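Local atomic coordinates of nitrite oxidoreductase subunit C (PDB entry 7B04), a protein that binds a heme b and calcium ions as a subunit of the nitrite oxidoreductase complex of an anammox bacterium, and probably carries electrons. Residues C[34-44]-C[145-154]. Numbering follows the deposited sequence.
Sequences VKGVAEEELTP and ISPEEPFSPR. With HEM (protoporphyrin IX containing Fe), chain B.
V34 brings its CG2 methyl to the edge of the R154 guanidinium, and the residues that follow line part of the edge and one face of that same group. The carbonyl of K35 takes a nearly straight hydrogen bond from R154 NH1 (NH1 to O 2.7 Å, 171° at the hydrogen), lying almost in the guanidinium plane. G36 O adds a weak bond from NH2. V37 then lays CG2 over one face, 3.8 Å above the plane and over its centre.

A38, at the N-cap of the short helix 39-42, gives its backbone N to E41 OE1 at 3.2 Å. That oxygen, met here on the anti side and well out of the carboxylate plane, uses its syn lone pair for R154 NH2. R154 NE reaches E41 OE2 at 3.0 Å, on the syn side but tilted from the carboxylate plane. The result is a side-on, two-nitrogen salt bridge whose carboxylate and guanidinium planes are turned 34° apart. The R154 chain is extended from CG to NE, which spans the distance from the heme vinyl, where CG lies 3.6 Å from CBB, to the carboxylate. With an alanine here, the E41 carboxylate would probably lose its charge partner, K35 O its NH1 donor, and a gap would open beside the vinyl.

L42 splits its methyls, CD1 against P150 CB and CD2 against P153 CD, crossing that second ring at about a right angle. T43 CG2 meets P147 CG at 3.5 Å, and P44 rests its CG on the carbonyl of I145.

Segment 34-44 thus packs along the loop between strands 133-139 and 162-168, in which R154 precedes M155, the axial ligand of the heme iron. From the same loop, I145 and P153 touch W311 of strand 306-316, and P44 and I145 pack on Y288 of strand 286-294.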
loop_
_atom_site.group_PDB
_atom_site.type_symbol
_atom_site.label_atom_id
_atom_site.label_comp_id
_atom_site.label_asym_id
_atom_site.label_seq_id
_atom_site.Cartn_x
_atom_site.Cartn_y
_atom_site.Cartn_z
ATOM N N VAL C 34 -41.150 6.391 -26.626
ATOM C CA VAL C 34 -41.621 7.564 -27.369
ATOM C C VAL C 34 -43.142 7.540 -27.510
ATOM O O VAL C 34 -43.742 6.479 -27.713
ATOM C CB VAL C 34 -40.935 7.671 -28.753
ATOM C CG1 VAL C 34 -41.103 6.394 -29.547
ATOM C CG2 VAL C 34 -41.451 8.883 -29.530
ATOM N N LYS C 35 -43.762 8.716 -27.383
ATOM C CA LYS C 35 -45.184 8.918 -27.637
ATOM C C LYS C 35 -45.429 9.111 -29.129
ATOM O O LYS C 35 -44.556 9.581 -29.862
ATOM C CB LYS C 35 -45.692 10.146 -26.884
ATOM C CG LYS C 35 -46.150 9.881 -25.466
ATOM C CD LYS C 35 -46.249 11.179 -24.682
ATOM C CE LYS C 35 -47.285 12.115 -25.283
ATOM N NZ LYS C 35 -47.425 13.372 -24.494
ATOM N N GLY C 36 -46.630 8.749 -29.574
ATOM C CA GLY C 36 -46.997 9.008 -30.954
ATOM C C GLY C 36 -47.035 10.494 -31.253
ATOM O O GLY C 36 -47.338 11.319 -30.388
ATOM N N VAL C 37 -46.714 10.843 -32.497
ATOM C CA VAL C 37 -46.672 12.245 -32.906
ATOM C C VAL C 37 -48.106 12.748 -33.047
ATOM O O VAL C 37 -48.832 12.342 -33.958
ATOM C CB VAL C 37 -45.886 12.430 -34.206
ATOM C CG1 VAL C 37 -45.848 13.896 -34.600
ATOM C CG2 VAL C 37 -44.471 11.885 -34.044
ATOM N N ALA C 38 -48.499 13.665 -32.166
ATOM C CA ALA C 38 -49.851 14.203 -32.154
ATOM C C ALA C 38 -50.027 15.247 -33.255
ATOM O O ALA C 38 -49.064 15.856 -33.725
ATOM C CB ALA C 38 -50.174 14.810 -30.789
ATOM N N GLU C 39 -51.280 15.435 -33.686
ATOM C CA GLU C 39 -51.541 16.393 -34.759
ATOM C C GLU C 39 -51.212 17.818 -34.331
ATOM O O GLU C 39 -50.744 18.621 -35.149
ATOM C CB GLU C 39 -53.002 16.321 -35.204
ATOM C CG GLU C 39 -53.501 17.662 -35.751
ATOM C CD GLU C 39 -54.963 17.674 -36.127
ATOM O OE1 GLU C 39 -55.554 16.587 -36.284
ATOM O OE2 GLU C 39 -55.519 18.785 -36.269
ATOM N N GLU C 40 -51.399 18.136 -33.047
ATOM C CA GLU C 40 -51.077 19.476 -32.564
ATOM C C GLU C 40 -49.628 19.824 -32.868
ATOM O O GLU C 40 -49.311 20.981 -33.173
ATOM C CB GLU C 40 -51.361 19.580 -31.061
ATOM C CG GLU C 40 -50.865 20.870 -30.418
ATOM C CD GLU C 40 -51.770 21.363 -29.302
ATOM O OE1 GLU C 40 -52.559 20.554 -28.771
ATOM O OE2 GLU C 40 -51.686 22.561 -28.953
ATOM N N GLU C 41 -48.741 18.832 -32.792
ATOM C CA GLU C 41 -47.334 19.044 -33.099
ATOM C C GLU C 41 -47.092 19.268 -34.591
ATOM O O GLU C 41 -46.203 20.041 -34.963
ATOM C CB GLU C 41 -46.530 17.838 -32.609
ATOM C CG GLU C 41 -46.496 17.704 -31.096
ATOM C CD GLU C 41 -45.758 16.463 -30.635
ATOM O OE1 GLU C 41 -46.394 15.392 -30.528
ATOM O OE2 GLU C 41 -44.539 16.558 -30.386
ATOM N N LEU C 42 -47.855 18.594 -35.457
ATOM C CA LEU C 42 -47.584 18.653 -36.892
ATOM C C LEU C 42 -48.109 19.919 -37.569
ATOM O O LEU C 42 -47.548 20.336 -38.588
ATOM C CB LEU C 42 -48.141 17.403 -37.576
ATOM C CG LEU C 42 -47.364 16.164 -37.115
ATOM C CD1 LEU C 42 -47.876 14.893 -37.771
ATOM C CD2 LEU C 42 -45.868 16.345 -37.360
ATOM N N THR C 43 -49.173 20.532 -37.055
ATOM C CA THR C 43 -49.658 21.769 -37.673
ATOM C C THR C 43 -48.833 22.955 -37.180
ATOM O O THR C 43 -48.677 23.129 -35.968
ATOM C CB THR C 43 -51.136 22.011 -37.362
ATOM O OG1 THR C 43 -51.262 22.621 -36.073
ATOM C CG2 THR C 43 -51.912 20.710 -37.373
ATOM N N PRO C 44 -48.296 23.783 -38.074
ATOM C CA PRO C 44 -47.489 24.924 -37.629
ATOM C C PRO C 44 -48.327 25.935 -36.862
ATOM O O PRO C 44 -49.551 26.002 -36.992
ATOM C CB PRO C 44 -46.961 25.522 -38.938
ATOM C CG PRO C 44 -47.060 24.415 -39.936
ATOM C CD PRO C 44 -48.281 23.638 -39.539
ATOM N N ILE C 145 -45.255 22.795 -44.465
ATOM C CA ILE C 145 -45.547 21.749 -43.487
ATOM C C ILE C 145 -47.025 21.781 -43.125
ATOM O O ILE C 145 -47.583 22.848 -42.838
ATOM C CB ILE C 145 -44.663 21.883 -42.235
ATOM C CG1 ILE C 145 -43.204 21.719 -42.622
ATOM C CG2 ILE C 145 -44.992 20.807 -41.216
ATOM C CD1 ILE C 145 -42.269 22.376 -41.655
ATOM N N SER C 146 -47.637 20.603 -43.107
ATOM C CA SER C 146 -49.053 20.418 -42.828
ATOM C C SER C 146 -49.263 18.972 -42.404
ATOM O O SER C 146 -48.378 18.138 -42.599
ATOM C CB SER C 146 -49.905 20.742 -44.065
ATOM O OG SER C 146 -49.706 19.741 -45.053
ATOM N N PRO C 147 -50.387 18.656 -41.758
ATOM C CA PRO C 147 -50.650 17.243 -41.439
ATOM C C PRO C 147 -50.678 16.354 -42.672
ATOM O O PRO C 147 -50.374 15.158 -42.571
ATOM C CB PRO C 147 -52.012 17.288 -40.737
ATOM C CG PRO C 147 -52.089 18.651 -40.171
ATOM C CD PRO C 147 -51.376 19.552 -41.137
ATOM N N GLU C 148 -51.049 16.903 -43.833
ATOM C CA GLU C 148 -51.035 16.132 -45.072
ATOM C C GLU C 148 -49.623 15.943 -45.609
ATOM O O GLU C 148 -49.350 14.943 -46.282
ATOM C CB GLU C 148 -51.908 16.817 -46.126
ATOM N N GLU C 149 -48.718 16.882 -45.321
ATOM C CA GLU C 149 -47.304 16.774 -45.678
ATOM C C GLU C 149 -46.520 16.959 -44.384
ATOM O O GLU C 149 -46.022 18.059 -44.095
ATOM C CB GLU C 149 -46.905 17.819 -46.720
ATOM C CG GLU C 149 -46.369 17.259 -48.028
ATOM C CD GLU C 149 -46.069 18.352 -49.040
ATOM O OE1 GLU C 149 -46.870 19.307 -49.138
ATOM O OE2 GLU C 149 -45.033 18.260 -49.732
ATOM N N PRO C 150 -46.385 15.903 -43.584
ATOM C CA PRO C 150 -45.856 16.065 -42.227
ATOM C C PRO C 150 -44.338 16.138 -42.183
ATOM O O PRO C 150 -43.634 15.388 -42.865
ATOM C CB PRO C 150 -46.374 14.817 -41.502
ATOM C CG PRO C 150 -46.475 13.789 -42.573
ATOM C CD PRO C 150 -46.822 14.520 -43.849
ATOM N N PHE C 151 -43.841 17.057 -41.352
ATOM C CA PHE C 151 -42.412 17.201 -41.069
ATOM C C PHE C 151 -42.310 17.421 -39.561
ATOM O O PHE C 151 -42.555 18.527 -39.071
ATOM C CB PHE C 151 -41.803 18.345 -41.872
ATOM C CG PHE C 151 -40.295 18.387 -41.858
ATOM C CD1 PHE C 151 -39.550 17.658 -40.948
ATOM C CD2 PHE C 151 -39.624 19.144 -42.792
ATOM C CE1 PHE C 151 -38.167 17.721 -40.958
ATOM C CE2 PHE C 151 -38.248 19.212 -42.811
ATOM C CZ PHE C 151 -37.517 18.498 -41.897
ATOM N N SER C 152 -41.931 16.367 -38.846
ATOM C CA SER C 152 -41.991 16.356 -37.388
ATOM C C SER C 152 -41.145 17.464 -36.766
ATOM O O SER C 152 -39.989 17.658 -37.165
ATOM C CB SER C 152 -41.530 14.999 -36.859
ATOM O OG SER C 152 -41.476 15.001 -35.443
ATOM N N PRO C 153 -41.677 18.202 -35.790
ATOM C CA PRO C 153 -40.876 19.185 -35.055
ATOM C C PRO C 153 -40.016 18.589 -33.950
ATOM O O PRO C 153 -39.444 19.344 -33.160
ATOM C CB PRO C 153 -41.949 20.113 -34.466
ATOM C CG PRO C 153 -43.109 19.212 -34.236
ATOM C CD PRO C 153 -43.086 18.205 -35.360
ATOM N N ARG C 154 -39.957 17.263 -33.841
ATOM C CA ARG C 154 -39.118 16.599 -32.844
ATOM C C ARG C 154 -37.701 16.442 -33.400
ATOM O O ARG C 154 -37.230 15.344 -33.703
ATOM C CB ARG C 154 -39.719 15.258 -32.448
ATOM C CG ARG C 154 -41.091 15.354 -31.804
ATOM C CD ARG C 154 -41.589 13.978 -31.399
ATOM N NE ARG C 154 -42.946 14.010 -30.860
ATOM C CZ ARG C 154 -43.608 12.931 -30.453
ATOM N NH1 ARG C 154 -43.031 11.739 -30.512
ATOM N NH2 ARG C 154 -44.840 13.045 -29.979
HETATM C CHA HEM B . -31.013 16.829 -27.898
HETATM C CHB HEM B . -35.421 14.753 -27.880
HETATM C CHC HEM B . -37.195 18.891 -29.710
HETATM C CHD HEM B . -32.747 20.921 -29.896
HETATM C C1A HEM B . -32.020 15.884 -27.821
HETATM C C2A HEM B . -31.839 14.463 -27.614
HETATM C C3A HEM B . -33.052 13.884 -27.598
HETATM C C4A HEM B . -34.049 14.914 -27.815
HETATM C CMA HEM B . -33.366 12.385 -27.395
HETATM C CAA HEM B . -30.464 13.786 -27.410
HETATM C CBA HEM B . -30.147 12.827 -28.549
HETATM C CGA HEM B . -29.405 13.563 -29.626
HETATM O O1A HEM B . -29.633 13.261 -30.825
HETATM O O2A HEM B . -28.598 14.462 -29.278
HETATM C C1B HEM B . -36.313 15.713 -28.314
HETATM C C2B HEM B . -37.760 15.636 -28.281
HETATM C C3B HEM B . -38.256 16.781 -28.796
HETATM C C4B HEM B . -37.129 17.625 -29.155
HETATM C CMB HEM B . -38.520 14.400 -27.751
HETATM C CAB HEM B . -39.728 17.234 -28.987
HETATM C CBB HEM B . -40.793 16.606 -28.474
HETATM C C1C HEM B . -36.165 19.806 -29.860
HETATM C C2C HEM B . -36.321 21.203 -30.224
HETATM C C3C HEM B . -35.108 21.765 -30.268
HETATM C C4C HEM B . -34.122 20.747 -29.952
HETATM C CMC HEM B . -37.662 21.922 -30.494
HETATM C CAC HEM B . -34.806 23.241 -30.613
HETATM C CBC HEM B . -33.915 23.569 -31.551
HETATM C C1D HEM B . -31.901 20.017 -29.276
HETATM C C2D HEM B . -30.545 20.266 -28.818
HETATM C C3D HEM B . -30.075 19.146 -28.270
HETATM C C4D HEM B . -31.108 18.130 -28.356
HETATM C CMD HEM B . -29.759 21.589 -28.936
HETATM C CAD HEM B . -28.667 18.977 -27.660
HETATM C CBD HEM B . -28.715 19.117 -26.143
HETATM C CGD HEM B . -27.312 19.174 -25.596
HETATM O O1D HEM B . -27.154 19.390 -24.368
HETATM O O2D HEM B . -26.344 19.015 -26.382
HETATM N NA HEM B . -33.376 16.112 -27.945
HETATM N NB HEM B . -35.972 16.936 -28.851
HETATM N NC HEM B . -34.806 19.556 -29.704
HETATM N ND HEM B . -32.214 18.696 -28.972
HETATM FE FE HEM B . -34.083 17.604 -29.016
#